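Local structure of inactive glucansucrase (Lactobacillus reuteri, 5JBD) at residues L218-I223 against S235-L239; D192-F196 against Q841-L846; D289-Q295 against A820-G824. The protein is an inactive glucansucrase of glycoside hydrolase family 70, built on a TIM-type barrel and binding a calcium ion. The contacts are given in a common frame with arbitrary orientation. Numbering follows the deposited sequence.

Interaction 1 (L218-I223 against S235-L239); sequences LMNRTI and SPELL. With CA (calcium ion), chain C.
Two irregular pieces of one loop, between strands 193-197 and 242-244, meet in a buried polar contact beside the calcium ion. Their end-to-end directions lie 136° apart, with the CA atoms of N220 and E237 4.8 Å apart and those of T222 and S235 6.1 Å apart. N220 takes a left-handed backbone (68/26) and R221 centres an inverse gamma turn, with a weak bond of 2.9 Å from T222 N to N220 O. N220 and E237 bond reciprocally: N220 N donates to E237 OE1 (2.9 Å), and E237 N to N220 OD1 (3.0 Å). The loop forms part of a calcium site: E237 (chi1 t, chi2 p) chelates the ion through its O and OE2, each 2.3 Å away. Water 3 (2.4 Å from the ion), D243, N287 and N751 are further ligands. OE1 of E237 also takes a bond from water 1 (2.7 Å), which donates to L218 O (2.9 Å) and accepts from R221 N (3.0 Å). T222, in rotamer p, donates through OG1 to S235 O (2.7 Å), while I223 CD1 rests 3.6 Å from S235 CB. M219 CE reaches L238 CD2 at 3.7 Å, and N220 ND2 turns to R770 O.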
ATOM      1  N   LEU A 218     -16.667 -13.140   3.399  1.00 28.49           N
ATOM      2  CA  LEU A 218     -15.898 -14.368   3.154  1.00 29.25           C
ATOM      3  C   LEU A 218     -14.447 -13.934   3.181  1.00 27.00           C
ATOM      4  O   LEU A 218     -14.003 -13.216   2.292  1.00 27.17           O
ATOM      5  CB  LEU A 218     -16.254 -15.005   1.814  1.00 29.41           C
ATOM      6  CG  LEU A 218     -17.722 -15.397   1.619  1.00 31.93           C
ATOM      7  CD1 LEU A 218     -17.914 -16.156   0.314  1.00 30.65           C
ATOM      8  CD2 LEU A 218     -18.282 -16.206   2.785  1.00 33.17           C
ATOM      9  N   MET A 219     -13.737 -14.282   4.248  1.00 26.35           N
ATOM     10  CA  MET A 219     -12.356 -13.819   4.428  1.00 26.37           C
ATOM     11  C   MET A 219     -11.358 -14.882   3.959  1.00 25.34           C
ATOM     12  O   MET A 219     -11.639 -16.061   4.004  1.00 26.26           O
ATOM     13  CB  MET A 219     -12.087 -13.465   5.885  1.00 27.66           C
ATOM     14  CG  MET A 219     -12.920 -12.281   6.355  1.00 29.25           C
ATOM     15  SD  MET A 219     -12.478 -11.761   8.004  1.00 32.89           S
ATOM     16  CE  MET A 219     -10.892 -11.010   7.788  1.00 33.31           C
ATOM     17  N   ASN A 220     -10.214 -14.419   3.488  1.00 24.33           N
ATOM     18  CA  ASN A 220      -9.092 -15.270   3.099  1.00 25.52           C
ATOM     19  C   ASN A 220      -9.397 -16.108   1.853  1.00 24.74           C
ATOM     20  O   ASN A 220      -8.770 -17.142   1.639  1.00 25.39           O
ATOM     21  CB  ASN A 220      -8.632 -16.171   4.270  1.00 26.75           C
ATOM     22  CG  ASN A 220      -8.445 -15.402   5.567  1.00 26.43           C
ATOM     23  OD1 ASN A 220      -7.585 -14.529   5.683  1.00 26.24           O
ATOM     24  ND2 ASN A 220      -9.265 -15.719   6.550  1.00 28.56           N
ATOM     25  N   ARG A 221     -10.301 -15.632   0.992  1.00 25.40           N
ATOM     26  CA  ARG A 221     -10.576 -16.280  -0.290  1.00 25.98           C
ATOM     27  C   ARG A 221      -9.581 -15.749  -1.308  1.00 24.49           C
ATOM     28  O   ARG A 221      -9.949 -15.254  -2.384  1.00 24.30           O
ATOM     29  CB  ARG A 221     -12.023 -16.064  -0.734  1.00 27.80           C
ATOM     30  CG  ARG A 221     -13.076 -16.623   0.222  1.00 29.77           C
ATOM     31  CD  ARG A 221     -12.892 -18.113   0.487  1.00 31.92           C
ATOM     32  NE  ARG A 221     -14.094 -18.684   1.089  1.00 33.37           N
ATOM     33  CZ  ARG A 221     -15.126 -19.229   0.428  1.00 37.60           C
ATOM     34  NH1 ARG A 221     -15.154 -19.340  -0.907  1.00 36.57           N
ATOM     35  NH2 ARG A 221     -16.161 -19.684   1.126  1.00 41.51           N
ATOM     36  N   THR A 222      -8.311 -15.928  -0.953  1.00 24.22           N
ATOM     37  CA  THR A 222      -7.168 -15.266  -1.553  1.00 23.05           C
ATOM     38  C   THR A 222      -6.371 -16.280  -2.355  1.00 23.16           C
ATOM     39  O   THR A 222      -6.212 -17.423  -1.921  1.00 23.03           O
ATOM     40  CB  THR A 222      -6.262 -14.703  -0.461  1.00 23.57           C
ATOM     41  OG1 THR A 222      -6.051 -15.696   0.566  1.00 24.22           O
ATOM     42  CG2 THR A 222      -6.928 -13.454   0.171  1.00 23.51           C
ATOM     43  N   ILE A 223      -5.901 -15.854  -3.526  1.00 22.80           N
ATOM     44  CA  ILE A 223      -5.063 -16.686  -4.421  1.00 24.56           C
ATOM     45  C   ILE A 223      -5.763 -18.027  -4.710  1.00 25.00           C
ATOM     46  O   ILE A 223      -6.953 -18.009  -5.099  1.00 24.58           O
ATOM     47  CB  ILE A 223      -3.596 -16.827  -3.909  1.00 23.76           C
ATOM     48  CG1 ILE A 223      -3.097 -15.543  -3.255  1.00 24.38           C
ATOM     49  CG2 ILE A 223      -2.669 -17.170  -5.068  1.00 24.16           C
ATOM     50  CD1 ILE A 223      -1.646 -15.599  -2.819  1.00 25.20           C
ATOM     51  N   SER A 235      -2.505 -16.897   2.323  1.00 22.90           N
ATOM     52  CA  SER A 235      -2.343 -15.447   2.149  1.00 23.11           C
ATOM     53  C   SER A 235      -3.442 -14.696   2.922  1.00 23.23           C
ATOM     54  O   SER A 235      -4.620 -15.003   2.751  1.00 24.78           O
ATOM     55  CB  SER A 235      -2.380 -15.064   0.670  1.00 23.19           C
ATOM     56  OG  SER A 235      -1.855 -13.764   0.496  1.00 22.80           O
ATOM     57  N   PRO A 236      -3.063 -13.720   3.772  1.00 23.13           N
ATOM     58  CA  PRO A 236      -4.039 -13.130   4.713  1.00 24.31           C
ATOM     59  C   PRO A 236      -5.003 -12.118   4.106  1.00 24.32           C
ATOM     60  O   PRO A 236      -4.659 -11.395   3.158  1.00 23.72           O
ATOM     61  CB  PRO A 236      -3.143 -12.438   5.752  1.00 24.49           C
ATOM     62  CG  PRO A 236      -1.921 -12.053   4.983  1.00 24.12           C
ATOM     63  CD  PRO A 236      -1.705 -13.171   3.996  1.00 23.67           C
ATOM     64  N   GLU A 237      -6.202 -12.058   4.677  1.00 25.61           N
ATOM     65  CA  GLU A 237      -7.202 -11.071   4.275  1.00 24.74           C
ATOM     66  C   GLU A 237      -6.798  -9.653   4.688  1.00 24.78           C
ATOM     67  O   GLU A 237      -7.053  -8.692   3.941  1.00 23.57           O
ATOM     68  CB  GLU A 237      -8.562 -11.398   4.901  1.00 25.63           C
ATOM     69  CG  GLU A 237      -9.714 -10.475   4.457  1.00 24.68           C
ATOM     70  CD  GLU A 237      -9.950 -10.535   2.968  1.00 24.59           C
ATOM     71  OE1 GLU A 237     -10.229 -11.658   2.491  1.00 25.35           O
ATOM     72  OE2 GLU A 237      -9.804  -9.497   2.272  1.00 24.50           O
ATOM     73  N   LEU A 238      -6.185  -9.524   5.865  1.00 24.97           N
ATOM     74  CA  LEU A 238      -5.976  -8.206   6.497  1.00 26.05           C
ATOM     75  C   LEU A 238      -4.529  -7.719   6.428  1.00 26.04           C
ATOM     76  O   LEU A 238      -3.590  -8.485   6.703  1.00 26.52           O
ATOM     77  CB  LEU A 238      -6.432  -8.263   7.955  1.00 26.69           C
ATOM     78  CG  LEU A 238      -7.864  -8.762   8.193  1.00 27.46           C
ATOM     79  CD1 LEU A 238      -8.186  -8.839   9.680  1.00 28.38           C
ATOM     80  CD2 LEU A 238      -8.893  -7.892   7.485  1.00 28.15           C
ATOM     81  N   LEU A 239      -4.366  -6.452   6.043  1.00 24.94           N
ATOM     82  CA  LEU A 239      -3.078  -5.748   6.053  1.00 25.70           C
ATOM     83  C   LEU A 239      -3.115  -4.571   7.032  1.00 25.40           C
ATOM     84  O   LEU A 239      -2.510  -4.635   8.111  1.00 26.40           O
ATOM     85  CB  LEU A 239      -2.729  -5.240   4.646  1.00 25.88           C
ATOM     86  CG  LEU A 239      -2.506  -6.302   3.568  1.00 27.43           C
ATOM     87  CD1 LEU A 239      -2.282  -5.632   2.216  1.00 27.02           C
ATOM     88  CD2 LEU A 239      -1.335  -7.216   3.942  1.00 28.36           C
TER
HETATM   89 CA    CA C1701      -8.421  -7.652   2.385  1.00 22.75          CA
HETATM   90  O   HOH W   1     -11.663 -12.994   0.669  1.00 22.57           O
HETATM   91  O   HOH W   2      -4.511 -17.988   0.483  1.00 21.73           O
HETATM   92  O   HOH W   3      -9.976  -6.326   1.107  1.00 26.28           O

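Interaction 2 (D192-F196 against Q841-L846); sequences DQVIF and QNGTSL
Strands 193-196 and 841-845 run antiparallel (156°, closest axis approach 4.4 Å) as neighbouring strands of a six-stranded antiparallel sheet, 645 residues apart in the chain. V194 and T844 form the hydrogen-bonded pair (CA-CA 5.6 Å): V194 N donates to T844 O (2.9 Å) and T844 N to V194 O (3.0 Å). Q193-S845 (CA-CA 4.2 Å) and I195-G843 (4.0 Å) are non-hydrogen-bonded pairs. Beyond them F196 N reaches N842 O (3.0 Å) and L846 N reaches D192 O (3.1 Å). N842 interrupts the extended backbone at -83/-31. F196, with chi1 m, lays its ring over G843, whose CA is 3.6 Å from the ring centroid, nearly on its normal, a CH-pi contact; a CB there would clash with V194 O. V194 CG2 and L846 CD2 touch at 4.2 Å. Polar ends find partners elsewhere: D192 OD1 forms a salt bridge with R766 and OD2 a hydrogen bond with S174 OG, Q193 NE2 bonds to D190 O, Q841 OE1 accepts from N242 ND2 and its NE2 donates to T790 O, and S845 OG pairs with G241 N. T844 OG1 donates to S845 O (2.8 Å). In the sheet, strand 758-767 flanks 193-197 on its other edge and 242-244 flanks 841-845.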
ATOM      1  N   ASP A 192      -2.417  -6.629  14.328  1.00 28.46           N
ATOM      2  CA  ASP A 192      -3.178  -5.614  15.102  1.00 28.59           C
ATOM      3  C   ASP A 192      -4.494  -5.312  14.387  1.00 26.97           C
ATOM      4  O   ASP A 192      -4.618  -4.327  13.661  1.00 26.90           O
ATOM      5  CB  ASP A 192      -2.344  -4.332  15.322  1.00 27.46           C
ATOM      6  CG  ASP A 192      -1.451  -4.408  16.551  1.00 28.19           C
ATOM      7  OD1 ASP A 192      -1.403  -5.470  17.233  1.00 28.34           O
ATOM      8  OD2 ASP A 192      -0.791  -3.388  16.847  1.00 27.24           O
ATOM      9  N   GLN A 193      -5.464  -6.197  14.582  1.00 27.80           N
ATOM     10  CA  GLN A 193      -6.716  -6.184  13.837  1.00 28.76           C
ATOM     11  C   GLN A 193      -7.894  -6.514  14.710  1.00 29.05           C
ATOM     12  O   GLN A 193      -7.796  -7.228  15.709  1.00 28.35           O
ATOM     13  CB  GLN A 193      -6.724  -7.233  12.717  1.00 29.02           C
ATOM     14  CG  GLN A 193      -5.558  -7.214  11.749  1.00 29.78           C
ATOM     15  CD  GLN A 193      -5.588  -6.062  10.773  1.00 31.34           C
ATOM     16  OE1 GLN A 193      -6.623  -5.413  10.562  1.00 31.30           O
ATOM     17  NE2 GLN A 193      -4.445  -5.805  10.150  1.00 33.20           N
ATOM     18  N   VAL A 194      -9.034  -6.032  14.246  1.00 28.58           N
ATOM     19  CA  VAL A 194     -10.311  -6.399  14.759  1.00 29.49           C
ATOM     20  C   VAL A 194     -11.202  -6.741  13.551  1.00 29.07           C
ATOM     21  O   VAL A 194     -11.125  -6.082  12.517  1.00 28.76           O
ATOM     22  CB  VAL A 194     -10.766  -5.193  15.628  1.00 30.93           C
ATOM     23  CG1 VAL A 194     -12.003  -4.505  15.101  1.00 32.41           C
ATOM     24  CG2 VAL A 194     -10.767  -5.545  17.113  1.00 30.08           C
ATOM     25  N   ILE A 195     -12.030  -7.770  13.666  1.00 28.77           N
ATOM     26  CA  ILE A 195     -13.051  -8.061  12.630  1.00 29.28           C
ATOM     27  C   ILE A 195     -14.414  -7.509  13.035  1.00 29.17           C
ATOM     28  O   ILE A 195     -14.709  -7.404  14.222  1.00 29.87           O
ATOM     29  CB  ILE A 195     -13.206  -9.567  12.316  1.00 29.05           C
ATOM     30  CG1 ILE A 195     -13.582 -10.389  13.562  1.00 30.20           C
ATOM     31  CG2 ILE A 195     -11.922 -10.104  11.682  1.00 29.66           C
ATOM     32  CD1 ILE A 195     -13.881 -11.856  13.262  1.00 32.14           C
ATOM     33  N   PHE A 196     -15.239  -7.181  12.045  1.00 28.30           N
ATOM     34  CA  PHE A 196     -16.636  -6.791  12.270  1.00 28.38           C
ATOM     35  C   PHE A 196     -17.517  -8.029  12.137  1.00 29.65           C
ATOM     36  O   PHE A 196     -17.468  -8.731  11.105  1.00 28.22           O
ATOM     37  CB  PHE A 196     -17.090  -5.742  11.249  1.00 27.56           C
ATOM     38  CG  PHE A 196     -16.260  -4.484  11.228  1.00 27.52           C
ATOM     39  CD1 PHE A 196     -15.548  -4.047  12.339  1.00 27.21           C
ATOM     40  CD2 PHE A 196     -16.211  -3.717  10.076  1.00 28.48           C
ATOM     41  CE1 PHE A 196     -14.812  -2.884  12.297  1.00 27.36           C
ATOM     42  CE2 PHE A 196     -15.474  -2.541  10.029  1.00 28.51           C
ATOM     43  CZ  PHE A 196     -14.769  -2.128  11.141  1.00 28.22           C
ATOM     44  N   GLN A 841     -17.438  -3.831   4.940  1.00 28.47           N
ATOM     45  CA  GLN A 841     -16.063  -3.962   5.457  1.00 28.08           C
ATOM     46  C   GLN A 841     -15.910  -5.228   6.304  1.00 28.22           C
ATOM     47  O   GLN A 841     -16.851  -5.632   7.008  1.00 28.32           O
ATOM     48  CB  GLN A 841     -15.701  -2.727   6.299  1.00 27.21           C
ATOM     49  CG  GLN A 841     -15.708  -1.444   5.489  1.00 26.47           C
ATOM     50  CD  GLN A 841     -15.577  -0.186   6.334  1.00 28.40           C
ATOM     51  OE1 GLN A 841     -15.027  -0.197   7.437  1.00 27.51           O
ATOM     52  NE2 GLN A 841     -16.067   0.917   5.794  1.00 28.96           N
ATOM     53  N   ASN A 842     -14.727  -5.839   6.220  1.00 27.22           N
ATOM     54  CA  ASN A 842     -14.392  -7.039   6.990  1.00 26.49           C
ATOM     55  C   ASN A 842     -13.932  -6.711   8.399  1.00 26.10           C
ATOM     56  O   ASN A 842     -14.153  -7.502   9.317  1.00 25.10           O
ATOM     57  CB  ASN A 842     -13.248  -7.829   6.317  1.00 26.42           C
ATOM     58  CG  ASN A 842     -13.670  -8.530   5.035  1.00 27.08           C
ATOM     59  OD1 ASN A 842     -12.868  -8.630   4.079  1.00 30.20           O
ATOM     60  ND2 ASN A 842     -14.879  -9.037   4.997  1.00 24.57           N
ATOM     61  N   GLY A 843     -13.299  -5.549   8.572  1.00 25.43           N
ATOM     62  CA  GLY A 843     -12.716  -5.183   9.852  1.00 25.39           C
ATOM     63  C   GLY A 843     -11.791  -4.011   9.682  1.00 24.96           C
ATOM     64  O   GLY A 843     -11.798  -3.353   8.638  1.00 26.05           O
ATOM     65  N   THR A 844     -11.009  -3.728  10.713  1.00 25.55           N
ATOM     66  CA  THR A 844     -10.049  -2.630  10.673  1.00 25.56           C
ATOM     67  C   THR A 844      -8.841  -2.984  11.505  1.00 26.68           C
ATOM     68  O   THR A 844      -8.954  -3.742  12.473  1.00 28.41           O
ATOM     69  CB  THR A 844     -10.656  -1.289  11.181  1.00 25.33           C
ATOM     70  OG1 THR A 844      -9.659  -0.253  11.179  1.00 25.17           O
ATOM     71  CG2 THR A 844     -11.198  -1.430  12.593  1.00 26.17           C
ATOM     72  N   SER A 845      -7.685  -2.427  11.140  1.00 26.55           N
ATOM     73  CA  SER A 845      -6.551  -2.393  12.048  1.00 27.55           C
ATOM     74  C   SER A 845      -6.925  -1.539  13.263  1.00 28.65           C
ATOM     75  O   SER A 845      -7.826  -0.709  13.186  1.00 28.54           O
ATOM     76  CB  SER A 845      -5.287  -1.859  11.373  1.00 28.24           C
ATOM     77  OG  SER A 845      -5.518  -0.640  10.689  1.00 29.94           O
ATOM     78  N   LEU A 846      -6.260  -1.775  14.388  1.00 29.08           N
ATOM     79  CA  LEU A 846      -6.617  -1.103  15.636  1.00 29.63           C
ATOM     80  C   LEU A 846      -6.504   0.406  15.430  1.00 30.83           C
ATOM     81  O   LEU A 846      -5.531   0.882  14.855  1.00 29.77           O
ATOM     82  CB  LEU A 846      -5.723  -1.564  16.789  1.00 29.91           C
ATOM     83  CG  LEU A 846      -5.611  -3.068  17.061  1.00 30.06           C
ATOM     84  CD1 LEU A 846      -4.750  -3.323  18.292  1.00 31.79           C
ATOM     85  CD2 LEU A 846      -6.974  -3.737  17.195  1.00 31.17           C
TER

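Interaction 3 (D289-Q295 against A820-G824); sequences DADVLDQ and AISTG
The entry to helix 291-304 docks on a short irregular turn, 820-824, that belongs to the loop between helix 805-811 and strand 841-845. The helix follows strand 279-282 of the eight-stranded parallel barrel sheet, so the contact ties a late-chain loop to a barrel helix. In the turn, I821, S822 and T823 have helix-like backbone angles, which bring G824 N to A820 O (2.8 Å, a hydrogen bond); G824 then leaves left-handed (72/13). D289 comes first, in rotamer t: its OD1 caps the helix by accepting from D291 N (3.0 Å), while its OD2 lies 2.6 Å from S822 OG. D291, in rotamer m, lies in the first turn and is the nearest residue to A820 (CA-CA 5.9 Å). It grips the loop at two points, OD1 accepting from S822 N at 3.0 Å and OD2 standing a very short 2.5 Å from S822 OG; A820 CB packs 3.4 Å from that OD2. One turn on, D294 OD2 accepts from water 4 (2.8 Å), which accepts in turn from I821 N (3.1 Å), and I821 CD1 lies 3.8 Å from the same oxygen. D294 also has a salt bridge to K334. Last, Q295 NE2 lies 3.6 Å from A820 CB, its polar end bonded to Q252. The carboxylates of D289 and D291 thus converge on one serine hydroxyl, and neutral donors (S822 N, D291 N and NE2 of Q226 and Q252) share the work of holding the two acids.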
ATOM      1  N   ASP A 289     -10.393 -10.917  -2.014  1.00 25.02           N
ATOM      2  CA  ASP A 289     -11.157 -11.995  -2.646  1.00 25.86           C
ATOM      3  C   ASP A 289     -10.785 -12.056  -4.133  1.00 25.56           C
ATOM      4  O   ASP A 289     -10.925 -11.069  -4.861  1.00 24.25           O
ATOM      5  CB  ASP A 289     -12.663 -11.779  -2.447  1.00 25.95           C
ATOM      6  CG  ASP A 289     -13.503 -12.994  -2.837  1.00 26.32           C
ATOM      7  OD1 ASP A 289     -13.233 -13.617  -3.880  1.00 26.04           O
ATOM      8  OD2 ASP A 289     -14.466 -13.318  -2.110  1.00 25.29           O
ATOM      9  N   ALA A 290     -10.253 -13.205  -4.567  1.00 24.61           N
ATOM     10  CA  ALA A 290      -9.752 -13.347  -5.944  1.00 24.23           C
ATOM     11  C   ALA A 290     -10.815 -13.213  -7.028  1.00 24.51           C
ATOM     12  O   ALA A 290     -10.460 -13.026  -8.196  1.00 23.64           O
ATOM     13  CB  ALA A 290      -8.978 -14.659  -6.118  1.00 24.60           C
ATOM     14  N   ASP A 291     -12.103 -13.287  -6.661  1.00 24.32           N
ATOM     15  CA  ASP A 291     -13.192 -12.959  -7.588  1.00 24.26           C
ATOM     16  C   ASP A 291     -12.943 -11.652  -8.324  1.00 23.59           C
ATOM     17  O   ASP A 291     -13.286 -11.537  -9.502  1.00 23.17           O
ATOM     18  CB  ASP A 291     -14.526 -12.790  -6.859  1.00 25.33           C
ATOM     19  CG  ASP A 291     -15.043 -14.052  -6.220  1.00 26.61           C
ATOM     20  OD1 ASP A 291     -14.528 -15.167  -6.481  1.00 25.20           O
ATOM     21  OD2 ASP A 291     -16.004 -13.917  -5.425  1.00 26.83           O
ATOM     22  N   VAL A 292     -12.377 -10.655  -7.631  1.00 23.17           N
ATOM     23  CA  VAL A 292     -12.222  -9.324  -8.230  1.00 23.34           C
ATOM     24  C   VAL A 292     -11.166  -9.306  -9.337  1.00 23.48           C
ATOM     25  O   VAL A 292     -11.234  -8.478 -10.239  1.00 24.09           O
ATOM     26  CB  VAL A 292     -11.955  -8.208  -7.195  1.00 24.30           C
ATOM     27  CG1 VAL A 292     -13.041  -8.191  -6.125  1.00 24.38           C
ATOM     28  CG2 VAL A 292     -10.561  -8.315  -6.581  1.00 24.70           C
ATOM     29  N   LEU A 293     -10.224 -10.246  -9.296  1.00 24.31           N
ATOM     30  CA  LEU A 293      -9.259 -10.402 -10.391  1.00 23.74           C
ATOM     31  C   LEU A 293      -9.924 -11.027 -11.620  1.00 23.54           C
ATOM     32  O   LEU A 293      -9.682 -10.585 -12.734  1.00 24.27           O
ATOM     33  CB  LEU A 293      -8.045 -11.212  -9.936  1.00 23.99           C
ATOM     34  CG  LEU A 293      -7.342 -10.752  -8.651  1.00 24.22           C
ATOM     35  CD1 LEU A 293      -6.267 -11.751  -8.261  1.00 25.06           C
ATOM     36  CD2 LEU A 293      -6.739  -9.369  -8.823  1.00 24.41           C
ATOM     37  N   ASP A 294     -10.779 -12.029 -11.416  1.00 24.10           N
ATOM     38  CA  ASP A 294     -11.598 -12.588 -12.502  1.00 24.38           C
ATOM     39  C   ASP A 294     -12.456 -11.502 -13.154  1.00 24.35           C
ATOM     40  O   ASP A 294     -12.521 -11.386 -14.371  1.00 22.67           O
ATOM     41  CB  ASP A 294     -12.535 -13.687 -11.981  1.00 25.12           C
ATOM     42  CG  ASP A 294     -11.815 -14.973 -11.607  1.00 25.95           C
ATOM     43  OD1 ASP A 294     -10.708 -15.252 -12.119  1.00 27.14           O
ATOM     44  OD2 ASP A 294     -12.380 -15.743 -10.807  1.00 26.80           O
ATOM     45  N   GLN A 295     -13.113 -10.710 -12.310  1.00 24.56           N
ATOM     46  CA  GLN A 295     -14.086  -9.695 -12.765  1.00 25.17           C
ATOM     47  C   GLN A 295     -13.425  -8.547 -13.503  1.00 24.06           C
ATOM     48  O   GLN A 295     -13.946  -8.088 -14.523  1.00 25.11           O
ATOM     49  CB  GLN A 295     -14.912  -9.209 -11.570  1.00 25.30           C
ATOM     50  CG  GLN A 295     -15.849 -10.318 -11.096  1.00 26.67           C
ATOM     51  CD  GLN A 295     -16.290 -10.223  -9.652  1.00 27.04           C
ATOM     52  OE1 GLN A 295     -15.796  -9.399  -8.867  1.00 26.74           O
ATOM     53  NE2 GLN A 295     -17.206 -11.118  -9.280  1.00 26.35           N
ATOM     54  N   ALA A 820     -19.706 -15.518  -9.491  1.00 31.58           N
ATOM     55  CA  ALA A 820     -18.369 -15.504  -8.880  1.00 31.81           C
ATOM     56  C   ALA A 820     -18.054 -16.819  -8.151  1.00 31.50           C
ATOM     57  O   ALA A 820     -18.940 -17.473  -7.605  1.00 30.35           O
ATOM     58  CB  ALA A 820     -18.251 -14.329  -7.919  1.00 32.32           C
ATOM     59  N   ILE A 821     -16.781 -17.197  -8.157  1.00 30.43           N
ATOM     60  CA  ILE A 821     -16.329 -18.466  -7.548  1.00 29.87           C
ATOM     61  C   ILE A 821     -16.567 -18.479  -6.041  1.00 28.10           C
ATOM     62  O   ILE A 821     -17.150 -19.405  -5.521  1.00 28.70           O
ATOM     63  CB  ILE A 821     -14.821 -18.753  -7.848  1.00 29.79           C
ATOM     64  CG1 ILE A 821     -14.627 -18.960  -9.368  1.00 30.51           C
ATOM     65  CG2 ILE A 821     -14.321 -19.972  -7.069  1.00 29.81           C
ATOM     66  CD1 ILE A 821     -13.225 -19.290  -9.883  1.00 31.50           C
ATOM     67  N   SER A 822     -16.097 -17.454  -5.340  1.00 28.35           N
ATOM     68  CA  SER A 822     -16.120 -17.483  -3.878  1.00 28.02           C
ATOM     69  C   SER A 822     -17.547 -17.504  -3.319  1.00 28.68           C
ATOM     70  O   SER A 822     -17.794 -18.197  -2.336  1.00 27.94           O
ATOM     71  CB  SER A 822     -15.306 -16.335  -3.269  1.00 28.24           C
ATOM     72  OG  SER A 822     -16.010 -15.101  -3.247  1.00 27.76           O
ATOM     73  N   THR A 823     -18.473 -16.803  -3.976  1.00 28.24           N
ATOM     74  CA  THR A 823     -19.876 -16.668  -3.487  1.00 29.44           C
ATOM     75  C   THR A 823     -20.921 -17.506  -4.199  1.00 30.60           C
ATOM     76  O   THR A 823     -21.975 -17.783  -3.622  1.00 30.09           O
ATOM     77  CB  THR A 823     -20.363 -15.224  -3.622  1.00 28.37           C
ATOM     78  OG1 THR A 823     -20.278 -14.816  -4.999  1.00 27.13           O
ATOM     79  CG2 THR A 823     -19.538 -14.313  -2.758  1.00 28.62           C
ATOM     80  N   GLY A 824     -20.652 -17.876  -5.453  1.00 30.74           N
ATOM     81  CA  GLY A 824     -21.653 -18.510  -6.306  1.00 33.48           C
ATOM     82  C   GLY A 824     -22.767 -17.585  -6.790  1.00 35.22           C
ATOM     83  O   GLY A 824     -23.757 -18.081  -7.320  1.00 34.89           O
TER
HETATM   84  O   HOH W   4     -15.032 -15.323  -9.874  1.00 29.62           O

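Interactions 1 and 2 have centres 13 Å apart and touch: M219 and E237 meet N842, and L238 CB lies 3.7 Å from Q193 CD. The calcium ion sits within interaction 1, about 5 Å from the side chain of N842 in interaction 2 and about 8 Å from that of D289 in interaction 3. Interaction 3, centred 12 Å from interaction 1, joins it through a probable hydrogen bond between A290 N and R221 O (3.0 Å), with L218 CD1 3.3 Å from S822 O. Interactions 2 and 3 do not touch, their nearest atoms being about 7 Å apart, so interaction 1 is the bridge between them. Along the chain both others lie inside the loop that interaction 2 closes.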